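Local coordinates for structural protein ORF273 (Acidianus two-tailed virus, PDB 4ART), which is a thermo- and acid-stable virion protein of an archaeal virus, with a new fold and a probably structural role, at residues S114-F119 with R167-P172; F119-A124 with Q173-K178. All coordinates share one frame; numbering follows the deposited sequence.

Overall arrangement
Contacts 1 and 2 are successive levels of one interface between helix 113-123 and the chain at 167-178. Contact 1 joins 114-119 to the turn and helix start at 167-172. Contact 2 carries on with 119-124 against 173-178. Their centres are about 7 Å apart, and Phe119 belongs to both. The join is direct: Ile171 CG2 lies 3.5 Å from Tyr120 CD2, and Pro172 CB lies 3.3 Å from Tyr120 OH. Both contacts are apolar, with no hydrogen bond across either. A sulfate ion, probably from the crystallisation liquor, sits near the start of helix 113-123, at Ser114 of contact 1.

Contact 1 of 2, residues S114-F119 with R167-P172; sequences SDILKF and RALRIP. With SO4 (sulfate ion), chain E.
Ile171 meets both Ile116 and Leu117 on helix 113-123. Its two branches divide the work. CG2 packs on Leu117 CD1 at 3.7 Å, the closest approach between the segments. CD1 reaches Ile116 CG2 at 4.1 Å. The Ile116 and Ile171 side chains are nearly perpendicular, whereas those of Leu117 and Ile171 meet at a slant. The Leu117 side chain leaves its helix at an angle to the partner. With CG anti to the backbone N (chi1 -177°), its end still brings CD1 up to Ile171 CG2.

Leu169 faces helix 113-123, and its side chain crosses that of Ile116 at about a right angle. Leu169 CD1 lies 4.1 Å from Ile116 CG2. Its contact with Ile116 CD1 is doubtful, because that methyl is modelled with a short bond. All four side chains are buried, and Val198 and Ile194 of helix 188-201 close in on Ile171 and Leu117 respectively.

Backbone and side-chain bonds hold the turn that presents Leu169 and Ile171. Arg170 has positive phi (65°) and ends helix 162-168 in a Schellman motif, with its N bonded to Arg167 O at 3.0 Å. Arg170 is also the N-cap residue of helix 171-179. Gln202 bonds Leu169 O and Arg170 NH1.

Near the start of helix 113-123, the sulfate takes a weak but nearly straight bond from Ser114 N to O1 (3.4 Å, 169°). Ser112 OG binds it as well. The helix dipole would probably suit an anion there. The arrangement is two consecutive helices, 162-168 and 171-179, joined by a tight Schellman turn and packed on helix 113-123.

Contact 2 of 2, residues F119-A124 with Q173-K178; sequences FYLEKA and QIVEQK
Val175 sits against Tyr120 and Leu121 in a helix-helix packing, between the end of helix 113-123 and helix 171-179, within a new fold that combines helices with a mixed sheet. The CA atoms nearest each other are those of Leu121 and Val175, 8.1 Å apart.

The interaction across the contact is apolar throughout. Val175 points at the other helix and uses both methyls. CG2 lies 3.7 Å from Leu121 CD2, and CG1 lies 3.8 Å from the same atom. One leucine methyl thus rests against both branches of the valine. Leu121 leaves its helix at an angle to the partner; its CD2 makes the approach. Helix 188-201 packs on Leu121 through Phe191, and Leu179 also touches it.

The aromatic contact comes from Tyr120. Its CG is anti to the backbone N (chi1 170°), which sends the ring out toward helix 171-179. The ring and Val175 run past each other in opposite senses. CE2 meets Val175 CG2 at 4.0 Å, and Val175 CB is almost as near. The approach to the ring is oblique. Ala166 of helix 162-168 also touches Tyr120.

Backbone bonds run within each helix. Lys123 N bonds Phe119 O at 3.0 Å, and Gln177 N bonds Gln173 O in the other helix. Two side chains bond backbone atoms outside the helices: Glu122 OE1 accepts from Thr134 N, and Lys123 NZ bonds Leu137 O weakly.

At the end of helix 113-123, Ala124 N bonds Tyr120 O at 2.9 Å. The same residue places its CB 4.2 Å above the plane of the Tyr120 ring, offset toward the rim.

Contact 1 of 2, residues S114-F119 with R167-P172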
ATOM      1  N   SER A 114       6.349  -4.769  -8.988  1.00 27.86           N
ATOM      2  CA  SER A 114       7.735  -5.091  -8.680  1.00 28.40           C
ATOM      3  C   SER A 114       7.937  -6.596  -8.602  1.00 32.21           C
ATOM      4  O   SER A 114       8.870  -7.115  -9.202  1.00 34.63           O
ATOM      5  CB  SER A 114       8.167  -4.431  -7.368  1.00 32.41           C
ATOM      6  OG  SER A 114       8.104  -3.018  -7.431  1.00 51.36           O
ATOM      7  N   ASP A 115       7.084  -7.282  -7.861  1.00 28.89           N
ATOM      8  CA  ASP A 115       7.133  -8.732  -7.691  1.00 29.06           C
ATOM      9  C   ASP A 115       6.949  -9.501  -8.992  1.00 29.63           C
ATOM     10  O   ASP A 115       7.786 -10.345  -9.292  1.00 29.33           O
ATOM     11  CB  ASP A 115       6.108  -9.205  -6.638  1.00 31.14           C
ATOM     12  CG  ASP A 115       6.565  -9.030  -5.190  1.00 34.14           C
ATOM     13  OD1 ASP A 115       7.761  -8.885  -4.965  1.00 35.33           O
ATOM     14  OD2 ASP A 115       5.713  -9.059  -4.293  1.00 39.30           O
ATOM     15  N   ILE A 116       5.911  -9.206  -9.770  1.00 27.43           N
ATOM     16  CA  ILE A 116       5.638  -9.912 -11.056  1.00 29.22           C
ATOM     17  C   ILE A 116       6.752  -9.710 -12.058  1.00 31.43           C
ATOM     18  O   ILE A 116       7.151 -10.658 -12.729  1.00 31.23           O
ATOM     19  CB  ILE A 116       4.255  -9.572 -11.687  1.00 33.34           C
ATOM     20  CG1 ILE A 116       3.177  -9.605 -10.674  1.00 36.31           C
ATOM     21  CG2 ILE A 116       3.883 -10.379 -12.966  1.00 32.81           C
ATOM     22  CD1 ILE A 116       2.705  -8.318 -10.631  1.00 57.35           C
ATOM     23  N   LEU A 117       7.246  -8.477 -12.163  1.00 27.49           N
ATOM     24  CA  LEU A 117       8.356  -8.170 -13.051  1.00 27.98           C
ATOM     25  C   LEU A 117       9.599  -8.964 -12.611  1.00 32.43           C
ATOM     26  O   LEU A 117      10.231  -9.587 -13.457  1.00 32.35           O
ATOM     27  CB  LEU A 117       8.658  -6.662 -13.009  1.00 27.78           C
ATOM     28  CG  LEU A 117       9.756  -6.206 -13.963  1.00 31.31           C
ATOM     29  CD1 LEU A 117       9.382  -6.496 -15.416  1.00 30.45           C
ATOM     30  CD2 LEU A 117      10.113  -4.746 -13.743  1.00 31.45           C
ATOM     31  N   LYS A 118       9.935  -8.944 -11.299  1.00 28.59           N
ATOM     32  CA  LYS A 118      11.078  -9.679 -10.743  1.00 30.31           C
ATOM     33  C   LYS A 118      10.921 -11.179 -11.046  1.00 36.67           C
ATOM     34  O   LYS A 118      11.838 -11.801 -11.577  1.00 38.21           O
ATOM     35  CB  LYS A 118      11.183  -9.443  -9.222  1.00 32.83           C
ATOM     36  CG  LYS A 118      12.202 -10.328  -8.499  1.00 43.15           C
ATOM     37  CD  LYS A 118      12.315  -9.990  -7.014  1.00 55.44           C
ATOM     38  CE  LYS A 118      11.293 -10.632  -6.133  1.00 77.05           C
ATOM     39  NZ  LYS A 118      11.309 -10.034  -4.770  1.00 91.87           N
ATOM     40  N   PHE A 119       9.760 -11.735 -10.717  1.00 34.13           N
ATOM     41  CA  PHE A 119       9.426 -13.142 -10.935  1.00 34.90           C
ATOM     42  C   PHE A 119       9.505 -13.518 -12.428  1.00 37.23           C
ATOM     43  O   PHE A 119      10.105 -14.537 -12.735  1.00 37.73           O
ATOM     44  CB  PHE A 119       8.050 -13.483 -10.319  1.00 36.47           C
ATOM     45  CG  PHE A 119       7.904 -13.275  -8.806  1.00 38.94           C
ATOM     46  CD1 PHE A 119       9.011 -13.297  -7.970  1.00 43.27           C
ATOM     47  CD2 PHE A 119       6.645 -13.129  -8.216  1.00 41.75           C
ATOM     48  CE1 PHE A 119       8.865 -13.156  -6.567  1.00 45.39           C
ATOM     49  CE2 PHE A 119       6.510 -12.982  -6.811  1.00 44.91           C
ATOM     50  CZ  PHE A 119       7.617 -12.992  -6.006  1.00 44.09           C
ATOM     51  N   ARG A 167       2.118 -11.734 -19.075  1.00 29.79           N
ATOM     52  CA  ARG A 167       1.658 -11.574 -20.444  1.00 29.73           C
ATOM     53  C   ARG A 167       0.563 -10.523 -20.542  1.00 33.68           C
ATOM     54  O   ARG A 167       0.626  -9.701 -21.435  1.00 33.08           O
ATOM     55  CB  ARG A 167       1.161 -12.913 -21.026  1.00 27.72           C
ATOM     56  CG  ARG A 167       2.279 -13.800 -21.524  1.00 39.40           C
ATOM     57  CD  ARG A 167       1.764 -14.942 -22.388  1.00 45.88           C
ATOM     58  NE  ARG A 167       0.960 -15.904 -21.631  1.00 52.77           N
ATOM     59  CZ  ARG A 167       1.466 -16.936 -20.965  1.00 71.22           C
ATOM     60  NH1 ARG A 167       2.782 -17.140 -20.939  1.00 60.02           N
ATOM     61  NH2 ARG A 167       0.664 -17.773 -20.318  1.00 47.24           N
ATOM     62  N   ALA A 168      -0.434 -10.551 -19.639  1.00 30.84           N
ATOM     63  CA  ALA A 168      -1.543  -9.576 -19.619  1.00 29.94           C
ATOM     64  C   ALA A 168      -1.039  -8.169 -19.312  1.00 33.98           C
ATOM     65  O   ALA A 168      -1.660  -7.199 -19.726  1.00 35.71           O
ATOM     66  CB  ALA A 168      -2.593  -9.991 -18.596  1.00 29.21           C
ATOM     67  N   LEU A 169       0.072  -8.067 -18.571  1.00 30.08           N
ATOM     68  CA  LEU A 169       0.701  -6.805 -18.202  1.00 28.00           C
ATOM     69  C   LEU A 169       1.644  -6.336 -19.299  1.00 34.85           C
ATOM     70  O   LEU A 169       2.230  -5.254 -19.183  1.00 36.89           O
ATOM     71  CB  LEU A 169       1.455  -6.944 -16.851  1.00 27.24           C
ATOM     72  CG  LEU A 169       0.583  -6.915 -15.602  1.00 30.42           C
ATOM     73  CD1 LEU A 169       1.367  -7.400 -14.373  1.00 27.00           C
ATOM     74  CD2 LEU A 169      -0.024  -5.500 -15.391  1.00 29.92           C
ATOM     75  N   ARG A 170       1.809  -7.153 -20.360  1.00 33.94           N
ATOM     76  CA  ARG A 170       2.662  -6.940 -21.544  1.00 35.06           C
ATOM     77  C   ARG A 170       4.138  -6.917 -21.162  1.00 35.58           C
ATOM     78  O   ARG A 170       4.980  -6.446 -21.941  1.00 34.73           O
ATOM     79  CB  ARG A 170       2.267  -5.692 -22.370  1.00 36.00           C
ATOM     80  CG  ARG A 170       0.848  -5.715 -22.965  1.00 49.42           C
ATOM     81  CD  ARG A 170       0.566  -4.488 -23.820  1.00 59.81           C
ATOM     82  NE  ARG A 170       1.421  -4.420 -25.014  1.00 74.86           N
ATOM     83  CZ  ARG A 170       2.470  -3.609 -25.159  1.00 96.77           C
ATOM     84  NH1 ARG A 170       2.812  -2.768 -24.184  1.00 82.33           N
ATOM     85  NH2 ARG A 170       3.183  -3.632 -26.277  1.00 87.61           N
ATOM     86  N   ILE A 171       4.454  -7.476 -19.985  1.00 30.62           N
ATOM     87  CA  ILE A 171       5.823  -7.557 -19.495  1.00 30.38           C
ATOM     88  C   ILE A 171       6.776  -8.211 -20.515  1.00 35.80           C
ATOM     89  O   ILE A 171       7.829  -7.621 -20.743  1.00 34.82           O
ATOM     90  CB  ILE A 171       5.921  -8.096 -18.045  1.00 31.47           C
ATOM     91  CG1 ILE A 171       5.433  -7.037 -17.041  1.00 29.50           C
ATOM     92  CG2 ILE A 171       7.344  -8.533 -17.706  1.00 31.51           C
ATOM     93  CD1 ILE A 171       5.108  -7.531 -15.641  1.00 23.97           C
ATOM     94  N   PRO A 172       6.463  -9.368 -21.170  1.00 32.78           N
ATOM     95  CA  PRO A 172       7.429  -9.962 -22.117  1.00 33.94           C
ATOM     96  C   PRO A 172       7.832  -9.060 -23.275  1.00 40.38           C
ATOM     97  O   PRO A 172       9.024  -9.005 -23.599  1.00 41.04           O
ATOM     98  CB  PRO A 172       6.709 -11.225 -22.603  1.00 35.43           C
ATOM     99  CG  PRO A 172       5.792 -11.568 -21.482  1.00 38.38           C
ATOM    100  CD  PRO A 172       5.283 -10.238 -21.039  1.00 33.14           C
TER
HETATM  101  S   SO4 E1273       4.937  -2.249  -5.219  0.55 58.34           S
HETATM  102  O1  SO4 E1273       4.890  -2.813  -6.555  0.55 56.77           O
HETATM  103  O2  SO4 E1273       4.308  -3.108  -4.224  0.55 59.11           O
HETATM  104  O3  SO4 E1273       6.340  -2.046  -4.851  0.55 58.19           O
HETATM  105  O4  SO4 E1273       4.214  -0.970  -5.202  0.55 60.53           O

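Contact 2 of 2, residues F119-A124 with Q173-K178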
ATOM      1  N   PHE A 119       9.760 -11.735 -10.717  1.00 34.13           N
ATOM      2  CA  PHE A 119       9.426 -13.142 -10.935  1.00 34.90           C
ATOM      3  C   PHE A 119       9.505 -13.518 -12.428  1.00 37.23           C
ATOM      4  O   PHE A 119      10.105 -14.537 -12.735  1.00 37.73           O
ATOM      5  CB  PHE A 119       8.050 -13.483 -10.319  1.00 36.47           C
ATOM      6  CG  PHE A 119       7.904 -13.275  -8.806  1.00 38.94           C
ATOM      7  CD1 PHE A 119       9.011 -13.297  -7.970  1.00 43.27           C
ATOM      8  CD2 PHE A 119       6.645 -13.129  -8.216  1.00 41.75           C
ATOM      9  CE1 PHE A 119       8.865 -13.156  -6.567  1.00 45.39           C
ATOM     10  CE2 PHE A 119       6.510 -12.982  -6.811  1.00 44.91           C
ATOM     11  CZ  PHE A 119       7.617 -12.992  -6.006  1.00 44.09           C
ATOM     12  N   TYR A 120       8.981 -12.673 -13.349  1.00 31.54           N
ATOM     13  CA  TYR A 120       9.055 -12.944 -14.800  1.00 32.05           C
ATOM     14  C   TYR A 120      10.495 -12.914 -15.273  1.00 36.02           C
ATOM     15  O   TYR A 120      10.923 -13.847 -15.956  1.00 37.20           O
ATOM     16  CB  TYR A 120       8.194 -11.968 -15.652  1.00 33.54           C
ATOM     17  CG  TYR A 120       8.477 -12.101 -17.144  1.00 35.45           C
ATOM     18  CD1 TYR A 120       7.830 -13.067 -17.914  1.00 37.19           C
ATOM     19  CD2 TYR A 120       9.445 -11.309 -17.770  1.00 36.70           C
ATOM     20  CE1 TYR A 120       8.148 -13.254 -19.262  1.00 39.82           C
ATOM     21  CE2 TYR A 120       9.746 -11.461 -19.126  1.00 38.77           C
ATOM     22  CZ  TYR A 120       9.098 -12.437 -19.869  1.00 47.02           C
ATOM     23  OH  TYR A 120       9.421 -12.597 -21.199  1.00 50.63           O
ATOM     24  N   LEU A 121      11.246 -11.826 -14.942  1.00 31.03           N
ATOM     25  CA  LEU A 121      12.639 -11.684 -15.348  1.00 31.66           C
ATOM     26  C   LEU A 121      13.485 -12.891 -14.974  1.00 38.34           C
ATOM     27  O   LEU A 121      14.191 -13.431 -15.821  1.00 37.98           O
ATOM     28  CB  LEU A 121      13.258 -10.397 -14.803  1.00 31.24           C
ATOM     29  CG  LEU A 121      12.812  -9.077 -15.454  1.00 34.49           C
ATOM     30  CD1 LEU A 121      13.274  -7.912 -14.636  1.00 31.60           C
ATOM     31  CD2 LEU A 121      13.305  -8.934 -16.894  1.00 38.26           C
ATOM     32  N   GLU A 122      13.369 -13.343 -13.727  1.00 37.65           N
ATOM     33  CA  GLU A 122      14.128 -14.484 -13.201  1.00 39.09           C
ATOM     34  C   GLU A 122      13.727 -15.816 -13.796  1.00 46.42           C
ATOM     35  O   GLU A 122      14.589 -16.678 -14.006  1.00 48.24           O
ATOM     36  CB  GLU A 122      14.061 -14.520 -11.680  1.00 39.63           C
ATOM     37  CG  GLU A 122      14.865 -13.378 -11.124  1.00 47.01           C
ATOM     38  CD  GLU A 122      14.814 -13.071  -9.644  1.00 60.14           C
ATOM     39  OE1 GLU A 122      14.085 -13.745  -8.878  1.00 51.17           O
ATOM     40  OE2 GLU A 122      15.578 -12.172  -9.241  1.00 46.36           O
ATOM     41  N   LYS A 123      12.432 -15.980 -14.078  1.00 43.15           N
ATOM     42  CA  LYS A 123      11.895 -17.193 -14.694  1.00 44.51           C
ATOM     43  C   LYS A 123      12.376 -17.266 -16.141  1.00 50.05           C
ATOM     44  O   LYS A 123      12.625 -18.356 -16.614  1.00 51.06           O
ATOM     45  CB  LYS A 123      10.349 -17.248 -14.598  1.00 44.99           C
ATOM     46  CG  LYS A 123       9.794 -18.653 -14.588  1.00 63.89           C
ATOM     47  CD  LYS A 123       8.278 -18.710 -14.638  1.00 66.28           C
ATOM     48  CE  LYS A 123       7.841 -20.148 -14.705  1.00 62.32           C
ATOM     49  NZ  LYS A 123       6.380 -20.314 -14.487  1.00 78.66           N
ATOM     50  N   ALA A 124      12.558 -16.106 -16.814  1.00 46.39           N
ATOM     51  CA  ALA A 124      13.030 -16.012 -18.204  1.00 46.81           C
ATOM     52  C   ALA A 124      14.559 -16.136 -18.346  1.00 52.92           C
ATOM     53  O   ALA A 124      15.063 -16.144 -19.468  1.00 54.46           O
ATOM     54  CB  ALA A 124      12.546 -14.716 -18.844  1.00 46.61           C
ATOM     55  N   GLN A 173       6.844  -8.347 -23.882  1.00 37.98           N
ATOM     56  CA  GLN A 173       7.051  -7.401 -24.997  1.00 38.62           C
ATOM     57  C   GLN A 173       7.915  -6.218 -24.569  1.00 41.37           C
ATOM     58  O   GLN A 173       8.782  -5.806 -25.334  1.00 42.56           O
ATOM     59  CB  GLN A 173       5.712  -6.863 -25.536  1.00 39.01           C
ATOM     60  CG  GLN A 173       4.780  -7.925 -26.059  1.00 41.45           C
ATOM     61  CD  GLN A 173       3.739  -8.351 -25.055  1.00 51.51           C
ATOM     62  OE1 GLN A 173       4.042  -8.757 -23.922  1.00 41.75           O
ATOM     63  NE2 GLN A 173       2.486  -8.415 -25.518  1.00 47.93           N
ATOM     64  N   ILE A 174       7.658  -5.654 -23.367  1.00 36.96           N
ATOM     65  CA  ILE A 174       8.422  -4.500 -22.831  1.00 37.52           C
ATOM     66  C   ILE A 174       9.874  -4.888 -22.495  1.00 39.72           C
ATOM     67  O   ILE A 174      10.783  -4.110 -22.791  1.00 39.13           O
ATOM     68  CB  ILE A 174       7.672  -3.758 -21.674  1.00 39.38           C
ATOM     69  CG1 ILE A 174       6.258  -3.288 -22.141  1.00 38.71           C
ATOM     70  CG2 ILE A 174       8.498  -2.587 -21.134  1.00 40.85           C
ATOM     71  CD1 ILE A 174       5.220  -2.869 -21.006  1.00 32.65           C
ATOM     72  N   VAL A 175      10.083  -6.110 -21.914  1.00 36.13           N
ATOM     73  CA  VAL A 175      11.395  -6.685 -21.567  1.00 35.50           C
ATOM     74  C   VAL A 175      12.148  -6.928 -22.869  1.00 43.58           C
ATOM     75  O   VAL A 175      13.314  -6.596 -22.938  1.00 43.59           O
ATOM     76  CB  VAL A 175      11.277  -7.969 -20.677  1.00 36.67           C
ATOM     77  CG1 VAL A 175      12.585  -8.732 -20.599  1.00 37.21           C
ATOM     78  CG2 VAL A 175      10.801  -7.620 -19.273  1.00 33.82           C
ATOM     79  N   GLU A 176      11.472  -7.460 -23.916  1.00 43.81           N
ATOM     80  CA  GLU A 176      12.094  -7.730 -25.221  1.00 45.55           C
ATOM     81  C   GLU A 176      12.536  -6.443 -25.910  1.00 51.42           C
ATOM     82  O   GLU A 176      13.678  -6.362 -26.359  1.00 52.91           O
ATOM     83  CB  GLU A 176      11.173  -8.551 -26.127  1.00 47.15           C
ATOM     84  CG  GLU A 176      11.929  -9.349 -27.176  1.00 63.49           C
ATOM     85  CD  GLU A 176      11.133 -10.451 -27.852  1.00 92.39           C
ATOM     86  OE1 GLU A 176      10.274 -11.069 -27.180  1.00 92.92           O
ATOM     87  OE2 GLU A 176      11.426 -10.749 -29.032  1.00 85.72           O
ATOM     88  N   GLN A 177      11.661  -5.425 -25.932  1.00 47.51           N
ATOM     89  CA  GLN A 177      11.956  -4.129 -26.528  1.00 49.00           C
ATOM     90  C   GLN A 177      13.138  -3.434 -25.831  1.00 51.96           C
ATOM     91  O   GLN A 177      14.007  -2.877 -26.494  1.00 52.89           O
ATOM     92  CB  GLN A 177      10.699  -3.238 -26.475  1.00 50.56           C
ATOM     93  CG  GLN A 177      10.780  -1.984 -27.350  1.00 77.05           C
ATOM     94  CD  GLN A 177      10.712  -2.294 -28.838  1.00101.97           C
ATOM     95  OE1 GLN A 177      10.208  -3.346 -29.274  1.00 99.70           O
ATOM     96  NE2 GLN A 177      11.229  -1.383 -29.650  1.00 93.10           N
ATOM     97  N   LYS A 178      13.193  -3.507 -24.497  1.00 47.35           N
ATOM     98  CA  LYS A 178      14.237  -2.856 -23.702  1.00 46.78           C
ATOM     99  C   LYS A 178      15.538  -3.655 -23.512  1.00 52.87           C
ATOM    100  O   LYS A 178      16.612  -3.062 -23.543  1.00 54.13           O
ATOM    101  CB  LYS A 178      13.668  -2.384 -22.350  1.00 47.21           C
ATOM    102  CG  LYS A 178      14.424  -1.200 -21.723  1.00 71.25           C
ATOM    103  CD  LYS A 178      13.933   0.164 -22.232  1.00 80.12           C
ATOM    104  CE  LYS A 178      14.538   1.302 -21.445  1.00 87.41           C
ATOM    105  NZ  LYS A 178      13.698   2.526 -21.535  1.00 92.39           N
TER